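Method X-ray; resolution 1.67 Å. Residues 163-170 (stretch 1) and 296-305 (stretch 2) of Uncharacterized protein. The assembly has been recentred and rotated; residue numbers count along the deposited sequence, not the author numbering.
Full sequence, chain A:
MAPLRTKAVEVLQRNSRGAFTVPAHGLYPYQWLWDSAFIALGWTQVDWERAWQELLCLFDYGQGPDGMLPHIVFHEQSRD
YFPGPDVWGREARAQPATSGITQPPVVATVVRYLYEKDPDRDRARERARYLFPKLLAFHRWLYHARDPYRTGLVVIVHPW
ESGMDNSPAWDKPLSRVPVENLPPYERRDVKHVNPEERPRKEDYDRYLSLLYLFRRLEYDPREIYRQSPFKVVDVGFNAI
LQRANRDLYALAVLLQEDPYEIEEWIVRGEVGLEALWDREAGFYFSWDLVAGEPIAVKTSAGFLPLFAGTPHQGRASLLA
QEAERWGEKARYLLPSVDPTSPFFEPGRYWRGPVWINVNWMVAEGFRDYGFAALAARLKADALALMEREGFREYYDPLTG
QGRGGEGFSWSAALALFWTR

Stretch 1 163-170: GMDNSPAW
Stretch 2, residues 296-305: AVKTSAGFLP

Two segments can pack without a direct hydrogen bond between them, relying on apolar contact and a shared water. In the first stretch, a type I beta turn from Met-164 to Ser-167 is closed by Ser-167 N to Met-164 O at 3.0 Å; Asp-165 (phi/psi -50/-50) and Asn-166 (-110/29) occupy its corners, and a 3-10 segment follows at 168-170. The second runs extended through Val-297 (-134/124) and Thr-299 (-114/170), then enters a 3-10 segment at 300-303, where Gly-302 N bonds Thr-299 O at 3.0 Å. The register is antiparallel: Ala-169 CA lies 5.6 Å from Val-297 CA, whereas Met-164 CA and Ala-301 CA stand 8.7 Å apart.

The wider end is bridged by Met-164, whose m, t, t rotamer brings SD to 3.9 Å from Ala-301 CB and CE to 4.1 Å from Leu-304 CD1 (Leu-304 m, t), apolar contacts of thioether and methyl with carbon. At the narrow end, Val-297 (chi1 t) sets its methyl CG1 4.0 Å from Pro-168 CB, again apolar. Between them, Ser-167 (t) and Thr-299 (p) meet through methyl and hydroxyl, Thr-299 CG2 lying 3.5 Å from Ser-167 OG. Their polar link is a water, 3.0 Å from Ser-167 OG and 2.8 Å from Thr-299 OG1. Within its own stretch, each hydroxyl also accepts a weak bond: Ala-169 N to Ser-167 OG, 3.3 Å, and Ala-301 N to Thr-299 OG1, 3.2 Å.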

# COMPACT_ATOMS: atom_id res chain seq x y z
N GLY A 163 -4.30 27.26 -0.16
CA GLY A 163 -4.37 27.81 1.18
C GLY A 163 -3.06 28.40 1.67
O GLY A 163 -3.01 28.98 2.76
N MET A 164 -2.01 28.29 0.86
CA MET A 164 -0.65 28.67 1.22
C MET A 164 -0.18 29.70 0.19
O MET A 164 0.73 29.48 -0.62
CB MET A 164 0.25 27.45 1.29
CG MET A 164 -0.28 26.40 2.23
SD MET A 164 0.84 25.00 2.36
CE MET A 164 -0.07 23.89 3.44
N ASP A 165 -0.83 30.85 0.28
CA ASP A 165 -0.92 31.79 -0.85
C ASP A 165 0.41 32.11 -1.52
O ASP A 165 0.53 32.05 -2.73
CB ASP A 165 -1.55 33.12 -0.41
CG ASP A 165 -2.85 32.96 0.36
OD1 ASP A 165 -3.37 31.84 0.57
OD2 ASP A 165 -3.39 34.02 0.77
N ASN A 166 1.41 32.47 -0.72
CA ASN A 166 2.70 32.89 -1.25
C ASN A 166 3.82 31.89 -0.97
O ASN A 166 4.99 32.27 -0.84
CB ASN A 166 3.07 34.30 -0.75
CG ASN A 166 3.48 34.31 0.71
OD1 ASN A 166 3.11 33.41 1.49
ND2 ASN A 166 4.25 35.33 1.10
N SER A 167 3.48 30.61 -0.86
CA SER A 167 4.50 29.58 -0.72
C SER A 167 5.58 29.79 -1.79
O SER A 167 5.23 30.05 -2.94
CB SER A 167 3.90 28.20 -0.94
OG SER A 167 4.91 27.20 -0.83
N PRO A 168 6.88 29.68 -1.43
CA PRO A 168 7.94 29.79 -2.45
C PRO A 168 7.80 28.77 -3.57
O PRO A 168 8.32 28.98 -4.67
CB PRO A 168 9.22 29.58 -1.66
CG PRO A 168 8.87 30.04 -0.29
CD PRO A 168 7.47 29.49 -0.09
N ALA A 169 7.09 27.67 -3.32
CA ALA A 169 6.80 26.70 -4.39
C ALA A 169 6.12 27.34 -5.60
O ALA A 169 6.36 26.92 -6.74
CB ALA A 169 5.96 25.54 -3.86
N TRP A 170 5.31 28.38 -5.39
CA TRP A 170 4.55 28.98 -6.48
C TRP A 170 5.29 30.10 -7.25
O TRP A 170 4.75 30.61 -8.25
CB TRP A 170 3.20 29.54 -5.98
CG TRP A 170 2.45 28.66 -4.99
CD1 TRP A 170 1.71 29.10 -3.95
CD2 TRP A 170 2.39 27.22 -4.96
NE1 TRP A 170 1.17 28.03 -3.26
CE2 TRP A 170 1.58 26.87 -3.86
CE3 TRP A 170 2.95 26.20 -5.75
CZ2 TRP A 170 1.34 25.54 -3.51
CZ3 TRP A 170 2.71 24.89 -5.40
CH2 TRP A 170 1.91 24.58 -4.29
N ALA A 296 11.22 22.11 -7.10
CA ALA A 296 12.20 21.60 -6.15
C ALA A 296 12.39 22.57 -4.98
O ALA A 296 13.46 23.14 -4.80
CB ALA A 296 13.51 21.32 -6.85
N VAL A 297 11.32 22.74 -4.20
CA VAL A 297 11.32 23.61 -3.03
C VAL A 297 10.65 22.80 -1.93
O VAL A 297 9.53 22.33 -2.14
CB VAL A 297 10.48 24.89 -3.26
CG1 VAL A 297 10.43 25.74 -1.98
CG2 VAL A 297 11.02 25.68 -4.45
N LYS A 298 11.33 22.64 -0.81
CA LYS A 298 10.81 21.88 0.33
C LYS A 298 10.00 22.80 1.23
O LYS A 298 10.57 23.67 1.90
CB LYS A 298 11.96 21.23 1.10
CG LYS A 298 12.78 20.26 0.24
CD LYS A 298 13.80 19.48 1.04
CE LYS A 298 15.01 20.32 1.38
NZ LYS A 298 16.10 19.59 2.08
N THR A 299 8.69 22.63 1.22
CA THR A 299 7.80 23.39 2.08
C THR A 299 7.14 22.46 3.10
O THR A 299 7.20 21.23 2.98
CB THR A 299 6.72 24.14 1.30
OG1 THR A 299 5.73 23.20 0.85
CG2 THR A 299 7.31 24.89 0.10
N SER A 300 6.47 23.06 4.08
CA SER A 300 5.78 22.24 5.08
C SER A 300 4.67 21.38 4.46
O SER A 300 4.27 20.38 5.04
CB SER A 300 5.21 23.09 6.22
OG SER A 300 4.28 24.01 5.75
N ALA A 301 4.16 21.78 3.29
CA ALA A 301 3.13 20.99 2.61
C ALA A 301 3.62 19.59 2.23
O ALA A 301 2.85 18.65 2.17
CB ALA A 301 2.63 21.70 1.37
N GLY A 302 4.92 19.47 1.99
CA GLY A 302 5.53 18.20 1.64
C GLY A 302 5.54 17.16 2.75
O GLY A 302 5.85 16.02 2.47
N PHE A 303 5.22 17.55 3.99
CA PHE A 303 5.01 16.61 5.08
C PHE A 303 3.58 16.06 5.09
O PHE A 303 3.31 15.03 5.73
CB PHE A 303 5.30 17.24 6.44
CG PHE A 303 6.75 17.52 6.69
CD1 PHE A 303 7.56 16.54 7.27
CD2 PHE A 303 7.29 18.75 6.38
CE1 PHE A 303 8.90 16.79 7.51
CE2 PHE A 303 8.64 19.01 6.62
CZ PHE A 303 9.44 18.03 7.17
N LEU A 304 2.66 16.69 4.36
CA LEU A 304 1.25 16.36 4.51
C LEU A 304 0.88 14.96 3.99
O LEU A 304 -0.13 14.43 4.42
CB LEU A 304 0.35 17.45 3.96
CG LEU A 304 0.37 18.75 4.77
CD1 LEU A 304 -0.37 19.82 4.00
CD2 LEU A 304 -0.25 18.55 6.14
N PRO A 305 1.70 14.32 3.13
CA PRO A 305 1.32 12.92 2.84
C PRO A 305 1.27 12.01 4.07
O PRO A 305 0.60 10.99 4.05
CB PRO A 305 2.34 12.50 1.78
CG PRO A 305 2.61 13.77 1.06
CD PRO A 305 2.70 14.80 2.17
O HOH W 1 3.94 24.40 -0.96